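Local coordinates for clostripain-related protein (Bacteroides thetaiotaomicron, PDB 5L20) that probably acts as a cysteine peptidase of the clostripain (C11) family, this chain being the N-terminal part of the longer protein, at residues A[52-55]-A[56-59]; A[92-95]-A[96-99]; A[100-103]-A[104-107]. One frame throughout, in Å; residues are numbered along the deposited sequence.

Interaction 1: A[52-55]-A[56-59]; sequences CTTA and TKAT
Cys52 and Ala58 face each other as an antiparallel non-hydrogen-bonded pair, their CA atoms 4.0 Å apart, and the chain between them folds back tightly, with Ala55 and Thr56 at the corners of a type I turn. Lys57 O is gripped by two backbone donors in succession, Thr53 N at 2.8 Å and Thr54 N at 3.3 Å, the second bond nearly straight (173°). Two consecutive N-H groups sharing one carbonyl, with Thr53 in a helix-like conformation, give a classic beta bulge at Thr53-Thr54, just where the hairpin from strand 45-52 to strand 57-66 turns. The side chain of Thr54 holds the bend from within: chi1 of 75° sets OG1 between its own backbone N and carbonyl carbon, from where it accepts Thr56 N at 3.2 Å, an ST turn. The same oxygen lies 3.1 Å from Lys57 N and rests against the CB and CG of Lys57. A valine in place of Thr54 would probably leave Thr56 N without its acceptor and the corner freer to shift. Water 2 bridges Thr54 OG1 and Thr56 OG1 on the outer side. The Lys57 chain bends at chi3 (54°), bringing NZ within 3.1 Å of water 1, which also binds Thr53 OG1; the ammonium thus reaches back over the bulge through solvent. On the buried face Cys52 SG packs on Ala58 CB at 4.1 Å, beside Trp18 and Tyr83. Tyr83 also holds the turn through a hydrogen bond from its OH to Ala55 O.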
ATOM      1  N   CYS A  52      -4.654   3.651  -5.141  1.00 13.73           N
ATOM      2  CA  CYS A  52      -5.397   4.509  -6.074  1.00 14.09           C
ATOM      3  C   CYS A  52      -6.881   4.247  -5.893  1.00 17.94           C
ATOM      4  O   CYS A  52      -7.338   3.122  -6.063  1.00 16.17           O
ATOM      5  CB  CYS A  52      -4.990   4.243  -7.521  1.00 11.64           C
ATOM      6  SG  CYS A  52      -3.367   4.881  -7.971  1.00 15.63           S
ATOM      7  N   THR A  53      -7.638   5.285  -5.551  1.00 17.10           N
ATOM      8  CA  THR A  53      -9.084   5.120  -5.453  1.00 18.16           C
ATOM      9  C   THR A  53      -9.742   5.450  -6.793  1.00 18.80           C
ATOM     10  O   THR A  53     -10.877   5.030  -7.059  1.00 22.38           O
ATOM     11  CB  THR A  53      -9.655   6.005  -4.360  1.00 20.66           C
ATOM     12  OG1 THR A  53      -9.233   7.345  -4.609  1.00 20.67           O
ATOM     13  CG2 THR A  53      -9.130   5.587  -2.988  1.00 20.81           C
ATOM     14  N   THR A  54      -9.043   6.242  -7.613  1.00 17.06           N
ATOM     15  CA  THR A  54      -9.362   6.420  -9.030  1.00 18.60           C
ATOM     16  C   THR A  54      -8.052   6.400  -9.796  1.00 16.56           C
ATOM     17  O   THR A  54      -6.980   6.290  -9.176  1.00 17.90           O
ATOM     18  CB  THR A  54     -10.096   7.757  -9.319  1.00 21.13           C
ATOM     19  OG1 THR A  54      -9.155   8.839  -9.245  1.00 20.06           O
ATOM     20  CG2 THR A  54     -11.253   7.992  -8.331  1.00 20.56           C
ATOM     21  N   ALA A  55      -8.105   6.548 -11.116  1.00 16.31           N
ATOM     22  CA  ALA A  55      -6.880   6.531 -11.916  1.00 18.58           C
ATOM     23  C   ALA A  55      -5.933   7.683 -11.558  1.00 23.08           C
ATOM     24  O   ALA A  55      -4.721   7.599 -11.800  1.00 21.09           O
ATOM     25  CB  ALA A  55      -7.214   6.581 -13.386  1.00 21.79           C
ATOM     26  N   THR A  56      -6.485   8.741 -10.969  1.00 18.47           N
ATOM     27  CA  THR A  56      -5.754   9.983 -10.716  1.00 19.35           C
ATOM     28  C   THR A  56      -5.748  10.419  -9.251  1.00 20.57           C
ATOM     29  O   THR A  56      -5.205  11.475  -8.918  1.00 23.49           O
ATOM     30  CB  THR A  56      -6.352  11.141 -11.534  1.00 20.25           C
ATOM     31  OG1 THR A  56      -7.736  11.281 -11.183  1.00 24.28           O
ATOM     32  CG2 THR A  56      -6.235  10.849 -13.015  1.00 23.70           C
ATOM     33  N   LYS A  57      -6.313   9.604  -8.368  1.00 18.07           N
ATOM     34  CA  LYS A  57      -6.388   9.937  -6.950  1.00 16.88           C
ATOM     35  C   LYS A  57      -5.904   8.755  -6.129  1.00 19.06           C
ATOM     36  O   LYS A  57      -6.337   7.626  -6.354  1.00 19.42           O
ATOM     37  CB  LYS A  57      -7.818  10.296  -6.528  1.00 22.01           C
ATOM     38  CG  LYS A  57      -8.313  11.619  -7.100  1.00 29.81           C
ATOM     39  CD  LYS A  57      -9.726  11.893  -6.626  1.00 37.88           C
ATOM     40  CE  LYS A  57      -9.797  11.820  -5.112  1.00 46.67           C
ATOM     41  NZ  LYS A  57     -11.198  11.897  -4.611  1.00 58.43           N
ATOM     42  N   ALA A  58      -5.028   9.016  -5.167  1.00 16.48           N
ATOM     43  CA  ALA A  58      -4.541   7.949  -4.303  1.00 17.00           C
ATOM     44  C   ALA A  58      -4.389   8.434  -2.888  1.00 17.59           C
ATOM     45  O   ALA A  58      -4.297   9.649  -2.625  1.00 16.17           O
ATOM     46  CB  ALA A  58      -3.197   7.403  -4.804  1.00 13.98           C
ATOM     47  N   THR A  59      -4.345   7.478  -1.976  1.00 12.19           N
ATOM     48  CA  THR A  59      -4.110   7.765  -0.577  0.59 14.22           C
ATOM     49  C   THR A  59      -2.992   6.873  -0.044  1.00 13.68           C
ATOM     50  O   THR A  59      -2.854   5.720  -0.481  1.00 15.61           O
ATOM     51  CB  THR A  59      -5.413   7.582   0.248  0.59 17.97           C
ATOM     52  OG1 THR A  59      -5.190   7.867   1.625  0.59 18.49           O
ATOM     53  CG2 THR A  59      -5.945   6.181   0.120  0.59 15.63           C
TER
HETATM   54  O   HOH W   1     -11.599   8.853  -4.648  1.00 31.99           O
HETATM   55  O   HOH W   2     -10.655  10.962 -10.297  1.00 28.72           O

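Interaction 2: A[92-95]-A[96-99]; sequences ILND and VQRY
Asp95 and Arg98 form an i to i+3 salt bridge on the last turns of the amphipathic helix 86-99, which packs on the sheet. Arg98 NH2 meets Asp95 OD1 at 2.8 Å, in the guanidinium plane but on the anti side of the carboxylate and 31° out of its plane. The other oxygen, OD2, is turned to strand 69-79, where Tyr78 OH and Lys76 NZ bind it, so this buried carboxylate is held from two sides and would probably stay ionised. Asn94 O lies over one face of the guanidinium, toward its rim. On the sheet-facing side Ile92 and Val96 rest on Phe13, Phe50 and Ile48; Val96 CG2 also touches Ile92 O at 3.4 Å. On the outer side the Gln97 chain stays extended beyond CG (chi2 174°) and lies alongside Asn94, the turn of its amide bringing NE2 over Leu93 O at 3.2 Å, above the carbonyl plane, while Gln97 N reaches the same oxygen from the opposite face at 3.0 Å. Near the last turn Tyr99 CD2 sits 3.2 Å from Asp95 O. Water 3 closes the bridge, accepting from Arg98 NE at 2.8 Å and donating to Asp95 OD1.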
ATOM      1  N   ILE A  92       6.942   7.910  -4.171  1.00 10.99           N
ATOM      2  CA  ILE A  92       6.037   7.192  -3.268  1.00  9.89           C
ATOM      3  C   ILE A  92       6.839   6.382  -2.233  1.00 10.99           C
ATOM      4  O   ILE A  92       6.533   6.404  -1.040  1.00 11.22           O
ATOM      5  CB  ILE A  92       5.060   6.285  -4.061  1.00 10.44           C
ATOM      6  CG1 ILE A  92       4.081   7.160  -4.835  1.00 11.85           C
ATOM      7  CG2 ILE A  92       4.276   5.371  -3.136  1.00 11.92           C
ATOM      8  CD1 ILE A  92       3.387   6.429  -5.980  1.00 13.99           C
ATOM      9  N   LEU A  93       7.883   5.695  -2.701  1.00  9.95           N
ATOM     10  CA  LEU A  93       8.690   4.919  -1.769  1.00 10.45           C
ATOM     11  C   LEU A  93       9.452   5.817  -0.780  1.00  9.83           C
ATOM     12  O   LEU A  93       9.735   5.416   0.345  1.00 10.39           O
ATOM     13  CB  LEU A  93       9.672   4.038  -2.542  1.00 10.60           C
ATOM     14  CG  LEU A  93       9.043   2.865  -3.276  1.00 11.10           C
ATOM     15  CD1 LEU A  93      10.098   2.183  -4.098  1.00 11.87           C
ATOM     16  CD2 LEU A  93       8.417   1.863  -2.304  1.00 11.24           C
ATOM     17  N   ASN A  94       9.809   7.035  -1.194  1.00  9.69           N
ATOM     18  CA  ASN A  94      10.445   7.969  -0.249  1.00  9.66           C
ATOM     19  C   ASN A  94       9.435   8.454   0.804  1.00 10.44           C
ATOM     20  O   ASN A  94       9.776   8.601   1.973  1.00 11.30           O
ATOM     21  CB  ASN A  94      11.055   9.176  -0.975  1.00 10.57           C
ATOM     22  CG  ASN A  94      12.327   8.820  -1.718  1.00 12.93           C
ATOM     23  OD1 ASN A  94      12.971   7.797  -1.430  1.00 12.28           O
ATOM     24  ND2 ASN A  94      12.709   9.665  -2.677  1.00 11.84           N
ATOM     25  N   ASP A  95       8.178   8.618   0.384  1.00  8.95           N
ATOM     26  CA  ASP A  95       7.111   8.919   1.351  1.00 10.58           C
ATOM     27  C   ASP A  95       7.003   7.758   2.366  1.00 12.15           C
ATOM     28  O   ASP A  95       6.910   7.974   3.571  1.00 11.16           O
ATOM     29  CB  ASP A  95       5.765   9.102   0.648  1.00 11.73           C
ATOM     30  CG  ASP A  95       5.649  10.408  -0.115  1.00 12.35           C
ATOM     31  OD1 ASP A  95       6.400  11.369   0.178  1.00 14.07           O
ATOM     32  OD2 ASP A  95       4.751  10.461  -0.978  1.00 15.11           O
ATOM     33  N   VAL A  96       6.980   6.518   1.868  1.00 10.57           N
ATOM     34  CA  VAL A  96       6.870   5.363   2.767  1.00 11.22           C
ATOM     35  C   VAL A  96       8.003   5.376   3.787  1.00 12.50           C
ATOM     36  O   VAL A  96       7.792   5.165   4.990  1.00 10.85           O
ATOM     37  CB  VAL A  96       6.881   4.036   1.951  1.00 10.81           C
ATOM     38  CG1 VAL A  96       7.019   2.814   2.896  1.00 11.76           C
ATOM     39  CG2 VAL A  96       5.610   3.962   1.135  1.00 11.30           C
ATOM     40  N   GLN A  97       9.220   5.653   3.320  1.00  9.62           N
ATOM     41  CA  GLN A  97      10.350   5.662   4.223  1.00 10.48           C
ATOM     42  C   GLN A  97      10.266   6.806   5.250  1.00 11.78           C
ATOM     43  O   GLN A  97      10.636   6.617   6.390  1.00 13.23           O
ATOM     44  CB  GLN A  97      11.645   5.778   3.432  1.00 11.99           C
ATOM     45  CG  GLN A  97      11.950   4.556   2.579  1.00 10.77           C
ATOM     46  CD  GLN A  97      13.162   4.831   1.719  1.00 10.71           C
ATOM     47  OE1 GLN A  97      14.315   4.804   2.188  1.00 12.86           O
ATOM     48  NE2 GLN A  97      12.911   5.135   0.455  1.00 10.81           N
ATOM     49  N   ARG A  98       9.791   7.980   4.831  1.00 10.91           N
ATOM     50  CA  ARG A  98       9.654   9.124   5.755  1.00 11.97           C
ATOM     51  C   ARG A  98       8.639   8.813   6.827  1.00 13.54           C
ATOM     52  O   ARG A  98       8.909   9.050   8.003  1.00 15.06           O
ATOM     53  CB  ARG A  98       9.244  10.390   5.006  1.00 13.87           C
ATOM     54  CG  ARG A  98      10.434  11.204   4.515  1.00 18.73           C
ATOM     55  CD  ARG A  98       9.998  12.528   3.855  1.00 17.76           C
ATOM     56  NE  ARG A  98       9.256  12.283   2.620  1.00 16.47           N
ATOM     57  CZ  ARG A  98       9.797  12.343   1.406  1.00 15.36           C
ATOM     58  NH1 ARG A  98      11.065  12.702   1.245  1.00 21.53           N
ATOM     59  NH2 ARG A  98       9.065  12.066   0.358  1.00 18.56           N
ATOM     60  N   TYR A  99       7.483   8.282   6.446  1.00 10.57           N
ATOM     61  CA  TYR A  99       6.466   7.977   7.445  1.00 12.44           C
ATOM     62  C   TYR A  99       6.844   6.756   8.278  1.00 16.01           C
ATOM     63  O   TYR A  99       6.425   6.629   9.437  1.00 15.43           O
ATOM     64  CB  TYR A  99       5.105   7.763   6.790  1.00 13.11           C
ATOM     65  CG  TYR A  99       4.452   9.038   6.329  1.00 12.54           C
ATOM     66  CD1 TYR A  99       3.893   9.907   7.259  1.00 16.85           C
ATOM     67  CD2 TYR A  99       4.378   9.369   4.978  1.00 15.87           C
ATOM     68  CE1 TYR A  99       3.268  11.070   6.846  1.00 16.95           C
ATOM     69  CE2 TYR A  99       3.761  10.552   4.551  1.00 15.30           C
ATOM     70  CZ  TYR A  99       3.215  11.382   5.501  1.00 16.95           C
ATOM     71  OH  TYR A  99       2.572  12.531   5.103  1.00 20.72           O
TER
HETATM   72  O   HOH W   3       6.568  11.983   3.322  1.00 19.63           O

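Interaction 3: A[100-103]-A[104-107]; sequences SPTK and RYSM
The Tyr105 ring carries Thr102 OG1 over one face, 3.3 Å from CZ and displaced toward the phenol end, while Ser100 O lies at its edge, near the ring plane. The hydroxyl is fixed by two bonds: Tyr105 OH donates to Ser100 O at 2.7 Å and accepts from Thr102 N at 3.0 Å, so the phenol closes the turn of chain 100-102 like a clasp. Tyr105 has its CG beside the backbone N (chi1 -65°), which swings the ring back along its own strand to the loop. Ser100 O is approached 17° out of its carbonyl plane. Thr102 OG1 gives its proton to Arg104 O at 2.8 Å, from 39° above that carbonyl plane, so the proton is not aimed at the ring and it is the oxygen that lies over the aromatic face. The same OG1 is also hydrogen-bonded to Thr11 OG1 on strand 10-16, and Ser100 OG makes its own bonds to Thr11 and Arg46. Residues 100-103 form the tight loop that ends the beta-alpha-beta crossover, where helix 86-99 gives way to strand 104-109, the outermost strand on its side of the sheet within this chain. Beyond the clasp Lys103 runs extended toward Glu9, with which NZ forms a salt bridge. Because the phenol both gives and receives a hydrogen bond, it satisfies a loop carbonyl and amide; these bonds restrain the ring's swing about CA-CB and fix the hydroxyl torsion, while Thr102 OG1 against the face probably limits rotation about CB-CG.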
ATOM      1  N   SER A 100       7.633   5.845   7.695  1.00 12.33           N
ATOM      2  CA  SER A 100       7.924   4.595   8.393  1.00 13.33           C
ATOM      3  C   SER A 100       9.397   4.222   8.272  1.00 16.19           C
ATOM      4  O   SER A 100       9.772   3.405   7.441  1.00 13.42           O
ATOM      5  CB  SER A 100       7.045   3.469   7.845  1.00 16.48           C
ATOM      6  OG  SER A 100       7.201   2.301   8.649  1.00 15.74           O
ATOM      7  N   PRO A 101      10.259   4.835   9.089  1.00 12.78           N
ATOM      8  CA  PRO A 101      11.683   4.523   9.087  1.00 12.35           C
ATOM      9  C   PRO A 101      11.957   3.195   9.781  1.00 17.28           C
ATOM     10  O   PRO A 101      11.741   3.080  10.990  1.00 17.96           O
ATOM     11  CB  PRO A 101      12.309   5.679   9.889  1.00 16.05           C
ATOM     12  CG  PRO A 101      11.206   6.635  10.127  1.00 18.15           C
ATOM     13  CD  PRO A 101       9.924   5.948   9.998  1.00 14.42           C
ATOM     14  N   THR A 102      12.397   2.190   9.026  1.00 13.29           N
ATOM     15  CA  THR A 102      12.610   0.865   9.599  1.00 13.86           C
ATOM     16  C   THR A 102      13.860   0.276   8.981  1.00 15.36           C
ATOM     17  O   THR A 102      14.343   0.770   7.961  1.00 16.65           O
ATOM     18  CB  THR A 102      11.407  -0.097   9.340  1.00 12.80           C
ATOM     19  OG1 THR A 102      11.111  -0.136   7.936  1.00 13.08           O
ATOM     20  CG2 THR A 102      10.145   0.346  10.074  1.00 14.17           C
ATOM     21  N   LYS A 103      14.364  -0.796   9.589  1.00 13.08           N
ATOM     22  CA  LYS A 103      15.545  -1.469   9.104  1.00 13.10           C
ATOM     23  C   LYS A 103      15.278  -2.158   7.765  1.00 14.86           C
ATOM     24  O   LYS A 103      16.138  -2.168   6.874  1.00 16.34           O
ATOM     25  CB  LYS A 103      16.034  -2.499  10.117  1.00 17.30           C
ATOM     26  CG  LYS A 103      16.610  -1.879  11.379  1.00 29.65           C
ATOM     27  CD  LYS A 103      16.959  -2.925  12.418  1.00 50.18           C
ATOM     28  CE  LYS A 103      17.402  -2.259  13.720  1.00 49.33           C
ATOM     29  NZ  LYS A 103      17.610  -3.251  14.811  1.00 61.58           N
ATOM     30  N   ARG A 104      14.109  -2.761   7.660  1.00 13.41           N
ATOM     31  CA  ARG A 104      13.750  -3.556   6.488  1.00 14.48           C
ATOM     32  C   ARG A 104      12.448  -3.063   5.866  1.00 11.86           C
ATOM     33  O   ARG A 104      11.566  -2.541   6.564  1.00 12.54           O
ATOM     34  CB  ARG A 104      13.535  -5.038   6.867  1.00 17.69           C
ATOM     35  CG  ARG A 104      14.689  -5.825   7.488  1.00 23.91           C
ATOM     36  CD  ARG A 104      14.152  -7.287   7.783  1.00 29.70           C
ATOM     37  NE  ARG A 104      13.594  -7.484   9.133  1.00 32.05           N
ATOM     38  CZ  ARG A 104      12.441  -8.093   9.471  1.00 34.81           C
ATOM     39  NH1 ARG A 104      11.584  -8.612   8.579  1.00 20.57           N
ATOM     40  NH2 ARG A 104      12.131  -8.179  10.761  1.00 28.45           N
ATOM     41  N   TYR A 105      12.321  -3.299   4.557  1.00 10.93           N
ATOM     42  CA  TYR A 105      11.105  -3.014   3.785  1.00  9.60           C
ATOM     43  C   TYR A 105      10.744  -4.170   2.906  1.00  9.35           C
ATOM     44  O   TYR A 105      11.631  -4.837   2.390  1.00 11.15           O
ATOM     45  CB  TYR A 105      11.304  -1.773   2.876  1.00  9.14           C
ATOM     46  CG  TYR A 105      11.507  -0.518   3.694  1.00  9.25           C
ATOM     47  CD1 TYR A 105      12.753  -0.196   4.216  1.00 11.32           C
ATOM     48  CD2 TYR A 105      10.426   0.313   3.970  1.00  9.50           C
ATOM     49  CE1 TYR A 105      12.932   0.931   5.022  1.00 11.41           C
ATOM     50  CE2 TYR A 105      10.602   1.451   4.780  1.00 11.00           C
ATOM     51  CZ  TYR A 105      11.848   1.722   5.287  1.00 12.52           C
ATOM     52  OH  TYR A 105      11.991   2.847   6.094  1.00 12.44           O
ATOM     53  N   SER A 106       9.449  -4.414   2.760  1.00  9.19           N
ATOM     54  CA  SER A 106       8.959  -5.366   1.784  0.57  8.44           C
ATOM     55  C   SER A 106       7.819  -4.752   0.989  1.00 10.65           C
ATOM     56  O   SER A 106       7.242  -3.746   1.425  1.00 10.56           O
ATOM     57  CB  SER A 106       8.481  -6.650   2.455  0.57 11.43           C
ATOM     58  OG  SER A 106       7.334  -6.400   3.251  0.57 13.73           O
ATOM     59  N   MET A 107       7.479  -5.353  -0.148  1.00  9.01           N
ATOM     60  CA  MET A 107       6.482  -4.765  -1.022  1.00 10.27           C
ATOM     61  C   MET A 107       5.512  -5.817  -1.475  1.00 12.35           C
ATOM     62  O   MET A 107       5.922  -6.907  -1.887  1.00 12.79           O
ATOM     63  CB  MET A 107       7.193  -4.098  -2.205  1.00 13.40           C
ATOM     64  CG  MET A 107       6.411  -3.040  -2.903  1.00 15.91           C
ATOM     65  SD  MET A 107       7.516  -2.145  -4.040  1.00 13.27           S
ATOM     66  CE  MET A 107       6.243  -1.143  -4.788  1.00 11.67           C
TER

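How the interactions relate
Along the chain the contacts come in series: interaction 1 makes the hairpin from strand 45-52 to strand 57-66, interaction 2 lies on helix 86-99, and interaction 3 turns that helix into strand 104-109. Interactions 1 and 3 both reach the same five-stranded mixed sheet but lie on opposite sides of the chain's centre, their centres about 23 Å apart. Interaction 2 packs against the sheet, about 17 Å (centre to centre) from interaction 1 without touching it. Interactions 2 and 3, centres about 9 Å apart, do touch: Gln97 CA lies 3.8 Å from Tyr105 OH, packing the end of the helix on the strand's tyrosine. The alpha/beta layout is consistent with the caspase-like fold of C11 peptidases.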